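Local coordinates for XRE-family like protein (Pseudomonas syringae pv. tomato, PDB 3F6W) that probably binds DNA through a helix-turn-helix domain of the XRE (Cro/C1-type) family and may act as a transcriptional regulator, at residues K46-E51 with M60-G65; D17-A22 with Y71-K76; E32-L37 with S42-T47. One frame throughout, in Å; residues are numbered along the deposited sequence.

Interaction 1 (K46-E51 with M60-G65); sequences KTENAE and MDFCRG
T47 and E48, at the end of helix 41-48, receive the ring of F62 from helix 56-66 in the core of an all-helical XRE-type helix-turn-helix domain. Helix 41-48 follows the turn of the motif and, as in relatives, is probably the recognition helix; F62 ties its last turn to the helix that comes next in the chain.

The apolar part is a meeting of methyl and ring. CG2 of T47 lies 3.9 Å from CE1 of F62, approaching the ring obliquely, and the two side chains come from opposite directions. With CG2 placed anti to the backbone N, T47 turns its methyl to the ring.

The polar part lies at the ring's edge. E48 stretches out beyond CG and crosses F62 at about a right angle, bringing OE2 to 3.9 Å from CZ, in the ring plane, with carboxylate and ring 56° apart. This is contact with a weakly positive C-H edge, not a hydrogen bond. The carboxylate's stronger partners are R23, in a salt bridge to OE2, and Q30, bonded to OE1; together they probably favour its charged form.

Just beyond, a Schellman motif ends the helix: A50 takes positive phi (60°), and E51 N reaches back to K46 O at 2.8 Å.

Interaction 2 (D17-A22 with Y71-K76); sequences DLLLEA and YALLSK
L73 reaches from helix 70-78 to L18 and L19 of helix 3-26, joining the first and last helices of the five-helix domain that carries the XRE-type helix-turn-helix. Forty-eight residues lie between the segments, yet the CA atoms of L18 and L73 stand 8.0 Å from each other.

The direct packing is wholly aliphatic and is divided between the two branches of one leucine. L73 has its CG anti to the backbone N (chi1 -158°), which carries the fork across to helix 3-26. CD2 goes to L18, 3.7 Å from CD1 and 4.0 Å from CB, the two side chains running at a slant to each other. CD1 goes instead to L19, whose chain lies roughly perpendicular to that of L73. L19 also leans on F59 of helix 56-66, while A22 touches I66, so the leucine cluster continues into a third helix.

Charged groups flank this core without bonding across it: the nearest charged atoms of E21 and K76, OE1 and NZ, are 6.2 Å apart, giving at most a weak, long-range attraction. E21 and D17 instead accept hydrogen bonds from the backbone N atoms of S1 and N2, respectively, of the second subunit, and S1 of that subunit packs on L18. The closest touch between the segments is CD2 of L19 against CD1 of L73, at 3.6 Å.

Interaction 3 (E32-L37 with S42-T47); sequences ELAARL and SFVSKT
The short helical segments E32-L37 and S42-T47, joined by a tight turn, pass with their axes 8.9 Å apart at an angle of 120°, and A34 and V44 come closest in backbone, 6.2 Å between CA atoms. This is the helix-turn-helix unit itself, with helix 41-48 in the place of the recognition helix of Cro/C1-type relatives.

V44 is the wedge between them. Its CG2 settles beside the backbone of helix 30-37, 3.8 Å from A34 N and close to A34 CB as well, the small alanine permitting this near approach. The other methyl, CG1, lies anti to the backbone N (chi1 175°) and meets CD2 of L33 at 4.0 Å. L33 goes on to touch F62 and I66, which carries the packing on to helix 56-66.

A second pair lies nearer the turn. CD1 of L37 presses on the CD2-CE2 side of F43, 3.7 Å from CE2, at a slant to the ring, although the side chains as wholes cross almost perpendicularly. One ring face of F43 has OG1 of T47 over its centre, 4.2 Å above the plane. That hydroxyl donates to F43 O at 2.8 Å, tilted 27° from the carbonyl plane, while T47 N reaches the same oxygen from the opposite face; the double grip ties T47 to the preceding turn. R39 adds a cation-pi contact to the ring.

With no hydrogen bond or salt bridge between them, the segments meet through aliphatic and aromatic packing, which, with the turn and helix 56-66, probably sets their angle.

Overall arrangement
All three contacts fall within one helix-turn-helix domain, and helix 56-66 connects them. Interaction 3 comes between the two helices of the motif; interaction 1 starts on helix 41-48, where interaction 3 ends, sharing K46 and T47, with centres about 7 Å apart. Interaction 2, its centre about 11 Å from that of interaction 1, brackets both in sequence by bringing helix 70-78 back to helix 3-26. F62 bridges the set: F62 CZ lies 3.5 Å from L33 CD2 and F62 CD2 3.9 Å from L19 CD2. Interactions 2 and 3 do not touch; about 17 Å separates their centres, on opposite sides of the chain's centre. One apolar core thus links the probable DNA-reading helix to the terminal helices.

Interaction 1 (K46-E51 with M60-G65)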
loop_
_atom_site.group_PDB
_atom_site.type_symbol
_atom_site.label_atom_id
_atom_site.label_comp_id
_atom_site.label_asym_id
_atom_site.label_seq_id
_atom_site.Cartn_x
_atom_site.Cartn_y
_atom_site.Cartn_z
ATOM N N LYS A 46 -6.030 20.715 -2.499
ATOM C CA LYS A 46 -6.424 19.559 -3.311
ATOM C C LYS A 46 -5.315 18.510 -3.353
ATOM O O LYS A 46 -5.572 17.305 -3.441
ATOM C CB LYS A 46 -6.784 19.994 -4.737
ATOM C CG LYS A 46 -8.140 20.687 -4.831
ATOM C CD LYS A 46 -8.599 20.826 -6.262
ATOM C CE LYS A 46 -10.033 21.321 -6.320
ATOM N NZ LYS A 46 -10.496 21.463 -7.717
ATOM N N THR A 47 -4.071 18.970 -3.306
ATOM C CA THR A 47 -2.952 18.045 -3.233
ATOM C C THR A 47 -3.057 17.249 -1.930
ATOM O O THR A 47 -3.009 16.008 -1.925
ATOM C CB THR A 47 -1.607 18.782 -3.281
ATOM O OG1 THR A 47 -1.390 19.301 -4.597
ATOM C CG2 THR A 47 -0.474 17.827 -2.948
ATOM N N GLU A 48 -3.241 17.951 -0.818
ATOM C CA GLU A 48 -3.302 17.258 0.482
ATOM C C GLU A 48 -4.532 16.367 0.640
ATOM O O GLU A 48 -4.471 15.322 1.288
ATOM C CB GLU A 48 -3.169 18.239 1.654
ATOM C CG GLU A 48 -1.876 19.049 1.591
ATOM C CD GLU A 48 -1.620 19.909 2.823
ATOM O OE1 GLU A 48 -2.545 20.124 3.620
ATOM O OE2 GLU A 48 -0.478 20.365 2.995
ATOM N N ASN A 49 -5.645 16.775 0.041
ATOM C CA ASN A 49 -6.875 16.001 0.114
ATOM C C ASN A 49 -6.965 14.877 -0.910
ATOM O O ASN A 49 -7.976 14.199 -0.974
ATOM C CB ASN A 49 -8.087 16.918 -0.057
ATOM C CG ASN A 49 -8.154 17.992 1.009
ATOM O OD1 ASN A 49 -7.465 17.914 2.022
ATOM N ND2 ASN A 49 -8.982 19.006 0.781
ATOM N N ALA A 50 -5.923 14.700 -1.717
ATOM C CA ALA A 50 -5.918 13.722 -2.808
ATOM C C ALA A 50 -7.000 13.950 -3.857
ATOM O O ALA A 50 -7.510 12.991 -4.454
ATOM C CB ALA A 50 -6.011 12.299 -2.260
ATOM N N GLU A 51 -7.341 15.213 -4.085
ATOM C CA GLU A 51 -8.302 15.577 -5.123
ATOM C C GLU A 51 -7.612 16.056 -6.412
ATOM O O GLU A 51 -8.268 16.440 -7.374
ATOM C CB GLU A 51 -9.267 16.645 -4.607
ATOM C CG GLU A 51 -10.053 16.208 -3.369
ATOM C CD GLU A 51 -11.145 15.197 -3.677
ATOM O OE1 GLU A 51 -11.373 14.902 -4.869
HETATM N N MSE A 60 8.817 18.123 -5.997
HETATM C CA MSE A 60 10.065 18.771 -5.629
HETATM C C MSE A 60 9.790 20.185 -5.112
HETATM O O MSE A 60 10.322 20.577 -4.076
HETATM C CB MSE A 60 11.067 18.774 -6.793
HETATM C CG MSE A 60 11.610 17.386 -7.132
HETATM SE SE MSE A 60 13.179 17.481 -8.305
HETATM C CE MSE A 60 12.298 18.187 -9.905
ATOM N N ASP A 61 8.947 20.944 -5.816
ATOM C CA ASP A 61 8.724 22.353 -5.455
ATOM C C ASP A 61 7.968 22.468 -4.128
ATOM O O ASP A 61 8.220 23.371 -3.318
ATOM C CB ASP A 61 7.927 23.085 -6.553
ATOM C CG ASP A 61 8.696 23.206 -7.879
ATOM O OD1 ASP A 61 9.909 22.893 -7.929
ATOM O OD2 ASP A 61 8.068 23.609 -8.884
ATOM N N PHE A 62 7.027 21.552 -3.930
ATOM C CA PHE A 62 6.206 21.494 -2.719
ATOM C C PHE A 62 7.143 21.305 -1.524
ATOM O O PHE A 62 7.072 22.036 -0.529
ATOM C CB PHE A 62 5.244 20.305 -2.859
ATOM C CG PHE A 62 4.074 20.311 -1.900
ATOM C CD1 PHE A 62 2.814 20.711 -2.321
ATOM C CD2 PHE A 62 4.225 19.843 -0.598
ATOM C CE1 PHE A 62 1.728 20.680 -1.447
ATOM C CE2 PHE A 62 3.148 19.806 0.276
ATOM C CZ PHE A 62 1.899 20.227 -0.148
ATOM N N CYS A 63 8.042 20.335 -1.645
ATOM C CA CYS A 63 9.044 20.071 -0.615
ATOM C C CYS A 63 9.913 21.293 -0.312
ATOM O O CYS A 63 10.084 21.680 0.857
ATOM C CB CYS A 63 9.936 18.896 -1.036
ATOM S SG CYS A 63 9.125 17.267 -0.895
ATOM N N ARG A 64 10.465 21.903 -1.360
ATOM C CA ARG A 64 11.302 23.084 -1.170
ATOM C C ARG A 64 10.498 24.185 -0.483
ATOM O O ARG A 64 11.021 24.910 0.361
ATOM C CB ARG A 64 11.898 23.578 -2.497
ATOM C CG ARG A 64 13.282 23.020 -2.819
ATOM C CD ARG A 64 13.221 21.567 -3.204
ATOM N NE ARG A 64 14.531 20.982 -3.484
ATOM C CZ ARG A 64 14.980 20.684 -4.701
ATOM N NH1 ARG A 64 14.237 20.934 -5.770
ATOM N NH2 ARG A 64 16.181 20.143 -4.856
ATOM N N GLY A 65 9.221 24.293 -0.831
ATOM C CA GLY A 65 8.372 25.329 -0.259
ATOM C C GLY A 65 8.177 25.163 1.245
ATOM O O GLY A 65 7.994 26.135 1.981
#

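Interaction 2 (D17-A22 with Y71-K76)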
loop_
_atom_site.group_PDB
_atom_site.type_symbol
_atom_site.label_atom_id
_atom_site.label_comp_id
_atom_site.label_asym_id
_atom_site.label_seq_id
_atom_site.Cartn_x
_atom_site.Cartn_y
_atom_site.Cartn_z
ATOM N N ASP A 17 0.727 11.622 3.562
ATOM C CA ASP A 17 0.809 11.604 5.030
ATOM C C ASP A 17 2.119 12.259 5.472
ATOM O O ASP A 17 2.133 13.149 6.336
ATOM C CB ASP A 17 0.719 10.139 5.509
ATOM C CG ASP A 17 0.473 9.992 7.017
ATOM O OD1 ASP A 17 0.149 10.999 7.695
ATOM O OD2 ASP A 17 0.586 8.834 7.517
ATOM N N LEU A 18 3.225 11.832 4.870
ATOM C CA LEU A 18 4.530 12.409 5.191
ATOM C C LEU A 18 4.612 13.883 4.865
ATOM O O LEU A 18 5.239 14.649 5.606
ATOM C CB LEU A 18 5.664 11.656 4.487
ATOM C CG LEU A 18 5.849 10.206 4.961
ATOM C CD1 LEU A 18 6.745 9.434 3.996
ATOM C CD2 LEU A 18 6.397 10.162 6.394
ATOM N N LEU A 19 3.989 14.292 3.762
ATOM C CA LEU A 19 4.066 15.694 3.357
ATOM C C LEU A 19 3.274 16.574 4.303
ATOM O O LEU A 19 3.669 17.711 4.585
ATOM C CB LEU A 19 3.524 15.901 1.943
ATOM C CG LEU A 19 4.435 15.511 0.786
ATOM C CD1 LEU A 19 3.667 15.583 -0.521
ATOM C CD2 LEU A 19 5.651 16.425 0.744
ATOM N N LEU A 20 2.142 16.059 4.768
ATOM C CA LEU A 20 1.328 16.806 5.717
ATOM C C LEU A 20 2.092 16.928 7.033
ATOM O O LEU A 20 2.162 18.004 7.623
ATOM C CB LEU A 20 -0.026 16.131 5.929
ATOM C CG LEU A 20 -0.966 16.737 6.969
ATOM C CD1 LEU A 20 -1.273 18.194 6.619
ATOM C CD2 LEU A 20 -2.250 15.922 7.035
ATOM N N GLU A 21 2.678 15.822 7.490
ATOM C CA GLU A 21 3.531 15.877 8.676
ATOM C C GLU A 21 4.600 16.964 8.522
ATOM O O GLU A 21 4.862 17.741 9.449
ATOM C CB GLU A 21 4.211 14.533 8.879
ATOM C CG GLU A 21 5.058 14.422 10.130
ATOM C CD GLU A 21 5.417 12.968 10.392
ATOM O OE1 GLU A 21 6.300 12.450 9.685
ATOM O OE2 GLU A 21 4.800 12.343 11.276
ATOM N N ALA A 22 5.237 17.000 7.353
ATOM C CA ALA A 22 6.312 17.966 7.105
ATOM C C ALA A 22 5.814 19.410 7.089
ATOM O O ALA A 22 6.447 20.293 7.676
ATOM C CB ALA A 22 7.065 17.634 5.815
ATOM N N TYR A 71 14.566 14.615 -2.148
ATOM C CA TYR A 71 15.295 13.369 -2.339
ATOM C C TYR A 71 15.275 12.533 -1.058
ATOM O O TYR A 71 15.124 11.313 -1.102
ATOM C CB TYR A 71 16.747 13.643 -2.769
ATOM C CG TYR A 71 16.863 14.334 -4.110
ATOM C CD1 TYR A 71 17.025 13.604 -5.282
ATOM C CD2 TYR A 71 16.815 15.720 -4.203
ATOM C CE1 TYR A 71 17.133 14.235 -6.507
ATOM C CE2 TYR A 71 16.910 16.359 -5.428
ATOM C CZ TYR A 71 17.067 15.616 -6.567
ATOM O OH TYR A 71 17.173 16.252 -7.771
ATOM N N ALA A 72 15.437 13.202 0.079
ATOM C CA ALA A 72 15.445 12.525 1.365
ATOM C C ALA A 72 14.064 11.965 1.701
ATOM O O ALA A 72 13.950 10.868 2.249
ATOM C CB ALA A 72 15.926 13.466 2.468
ATOM N N LEU A 73 13.013 12.715 1.387
ATOM C CA LEU A 73 11.667 12.236 1.687
ATOM C C LEU A 73 11.375 10.988 0.859
ATOM O O LEU A 73 10.879 9.986 1.376
ATOM C CB LEU A 73 10.612 13.325 1.425
ATOM C CG LEU A 73 9.277 13.148 2.163
ATOM C CD1 LEU A 73 8.313 14.280 1.837
ATOM C CD2 LEU A 73 8.629 11.807 1.875
ATOM N N LEU A 74 11.702 11.032 -0.427
ATOM C CA LEU A 74 11.493 9.859 -1.269
ATOM C C LEU A 74 12.267 8.637 -0.757
ATOM O O LEU A 74 11.759 7.514 -0.778
ATOM C CB LEU A 74 11.901 10.162 -2.703
ATOM C CG LEU A 74 10.930 11.112 -3.398
ATOM C CD1 LEU A 74 11.439 11.425 -4.783
ATOM C CD2 LEU A 74 9.540 10.481 -3.457
ATOM N N SER A 75 13.496 8.862 -0.310
ATOM C CA SER A 75 14.332 7.772 0.187
ATOM C C SER A 75 13.704 7.102 1.396
ATOM O O SER A 75 13.701 5.874 1.521
ATOM C CB SER A 75 15.715 8.303 0.540
ATOM O OG SER A 75 16.399 8.674 -0.638
ATOM N N LYS A 76 13.164 7.928 2.280
ATOM C CA LYS A 76 12.497 7.460 3.477
ATOM C C LYS A 76 11.252 6.664 3.127
ATOM O O LYS A 76 10.995 5.611 3.701
ATOM C CB LYS A 76 12.128 8.652 4.347
ATOM C CG LYS A 76 11.184 8.340 5.478
ATOM C CD LYS A 76 10.899 9.606 6.252
ATOM C CE LYS A 76 12.176 10.408 6.426
ATOM N NZ LYS A 76 11.974 11.649 7.213
#

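Interaction 3 (E32-L37 with S42-T47)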
loop_
_atom_site.group_PDB
_atom_site.type_symbol
_atom_site.label_atom_id
_atom_site.label_comp_id
_atom_site.label_asym_id
_atom_site.label_seq_id
_atom_site.Cartn_x
_atom_site.Cartn_y
_atom_site.Cartn_z
ATOM N N GLU A 32 0.043 29.964 3.060
ATOM C CA GLU A 32 1.440 30.384 2.999
ATOM C C GLU A 32 2.276 29.540 2.031
ATOM O O GLU A 32 3.110 30.073 1.297
ATOM C CB GLU A 32 2.062 30.350 4.396
ATOM C CG GLU A 32 3.565 30.577 4.427
ATOM C CD GLU A 32 3.947 32.032 4.261
ATOM O OE1 GLU A 32 5.149 32.312 4.072
ATOM O OE2 GLU A 32 3.049 32.896 4.324
ATOM N N LEU A 33 2.067 28.223 2.050
ATOM C CA LEU A 33 2.763 27.348 1.117
ATOM C C LEU A 33 2.409 27.739 -0.312
ATOM O O LEU A 33 3.286 27.860 -1.165
ATOM C CB LEU A 33 2.417 25.875 1.375
ATOM C CG LEU A 33 3.046 24.876 0.396
ATOM C CD1 LEU A 33 4.537 25.116 0.269
ATOM C CD2 LEU A 33 2.745 23.448 0.813
ATOM N N ALA A 34 1.119 27.937 -0.569
ATOM C CA ALA A 34 0.666 28.322 -1.908
ATOM C C ALA A 34 1.325 29.624 -2.372
ATOM O O ALA A 34 1.805 29.721 -3.504
ATOM C CB ALA A 34 -0.857 28.416 -1.952
ATOM N N ALA A 35 1.371 30.620 -1.491
ATOM C CA ALA A 35 2.045 31.872 -1.820
ATOM C C ALA A 35 3.486 31.617 -2.250
ATOM O O ALA A 35 3.942 32.141 -3.271
ATOM C CB ALA A 35 1.995 32.843 -0.643
ATOM N N ARG A 36 4.207 30.796 -1.490
ATOM C CA ARG A 36 5.595 30.504 -1.841
ATOM C C ARG A 36 5.695 29.835 -3.211
ATOM O O ARG A 36 6.647 30.068 -3.952
ATOM C CB ARG A 36 6.245 29.601 -0.792
ATOM C CG ARG A 36 6.523 30.303 0.527
ATOM C CD ARG A 36 7.166 29.363 1.527
ATOM N NE ARG A 36 7.200 29.953 2.860
ATOM C CZ ARG A 36 7.882 29.450 3.882
ATOM N NH1 ARG A 36 8.594 28.342 3.725
ATOM N NH2 ARG A 36 7.853 30.058 5.061
ATOM N N LEU A 37 4.711 28.997 -3.529
ATOM C CA LEU A 37 4.713 28.239 -4.784
ATOM C C LEU A 37 4.256 29.124 -5.931
ATOM O O LEU A 37 4.452 28.802 -7.101
ATOM C CB LEU A 37 3.775 27.029 -4.687
ATOM C CG LEU A 37 4.123 25.921 -3.680
ATOM C CD1 LEU A 37 3.143 24.756 -3.764
ATOM C CD2 LEU A 37 5.544 25.434 -3.902
ATOM N N SER A 42 -5.958 26.472 -3.415
ATOM C CA SER A 42 -6.647 25.253 -3.839
ATOM C C SER A 42 -5.652 24.202 -4.322
ATOM O O SER A 42 -5.891 23.004 -4.157
ATOM C CB SER A 42 -7.696 25.547 -4.919
ATOM O OG SER A 42 -7.124 26.219 -6.032
ATOM N N PHE A 43 -4.532 24.642 -4.885
ATOM C CA PHE A 43 -3.495 23.696 -5.320
ATOM C C PHE A 43 -3.000 22.849 -4.149
ATOM O O PHE A 43 -2.881 21.618 -4.233
ATOM C CB PHE A 43 -2.311 24.445 -5.931
ATOM C CG PHE A 43 -1.168 23.551 -6.325
ATOM C CD1 PHE A 43 -1.199 22.859 -7.524
ATOM C CD2 PHE A 43 -0.061 23.402 -5.497
ATOM C CE1 PHE A 43 -0.149 22.041 -7.894
ATOM C CE2 PHE A 43 0.989 22.585 -5.859
ATOM C CZ PHE A 43 0.941 21.906 -7.069
ATOM N N VAL A 44 -2.694 23.523 -3.052
ATOM C CA VAL A 44 -2.174 22.852 -1.877
ATOM C C VAL A 44 -3.259 22.017 -1.224
ATOM O O VAL A 44 -3.037 20.852 -0.895
ATOM C CB VAL A 44 -1.599 23.863 -0.870
ATOM C CG1 VAL A 44 -1.182 23.148 0.407
ATOM C CG2 VAL A 44 -0.412 24.568 -1.491
ATOM N N SER A 45 -4.449 22.597 -1.058
ATOM C CA SER A 45 -5.513 21.857 -0.393
ATOM C C SER A 45 -5.943 20.609 -1.180
ATOM O O SER A 45 -6.178 19.559 -0.598
ATOM C CB SER A 45 -6.714 22.758 -0.073
ATOM O OG SER A 45 -7.243 23.339 -1.248
ATOM N N LYS A 46 -6.030 20.715 -2.499
ATOM C CA LYS A 46 -6.424 19.559 -3.311
ATOM C C LYS A 46 -5.315 18.510 -3.353
ATOM O O LYS A 46 -5.572 17.305 -3.441
ATOM C CB LYS A 46 -6.784 19.994 -4.737
ATOM C CG LYS A 46 -8.140 20.687 -4.831
ATOM C CD LYS A 46 -8.599 20.826 -6.262
ATOM C CE LYS A 46 -10.033 21.321 -6.320
ATOM N NZ LYS A 46 -10.496 21.463 -7.717
ATOM N N THR A 47 -4.071 18.970 -3.306
ATOM C CA THR A 47 -2.952 18.045 -3.233
ATOM C C THR A 47 -3.057 17.249 -1.930
ATOM O O THR A 47 -3.009 16.008 -1.925
ATOM C CB THR A 47 -1.607 18.782 -3.281
ATOM O OG1 THR A 47 -1.390 19.301 -4.597
ATOM C CG2 THR A 47 -0.474 17.827 -2.948
#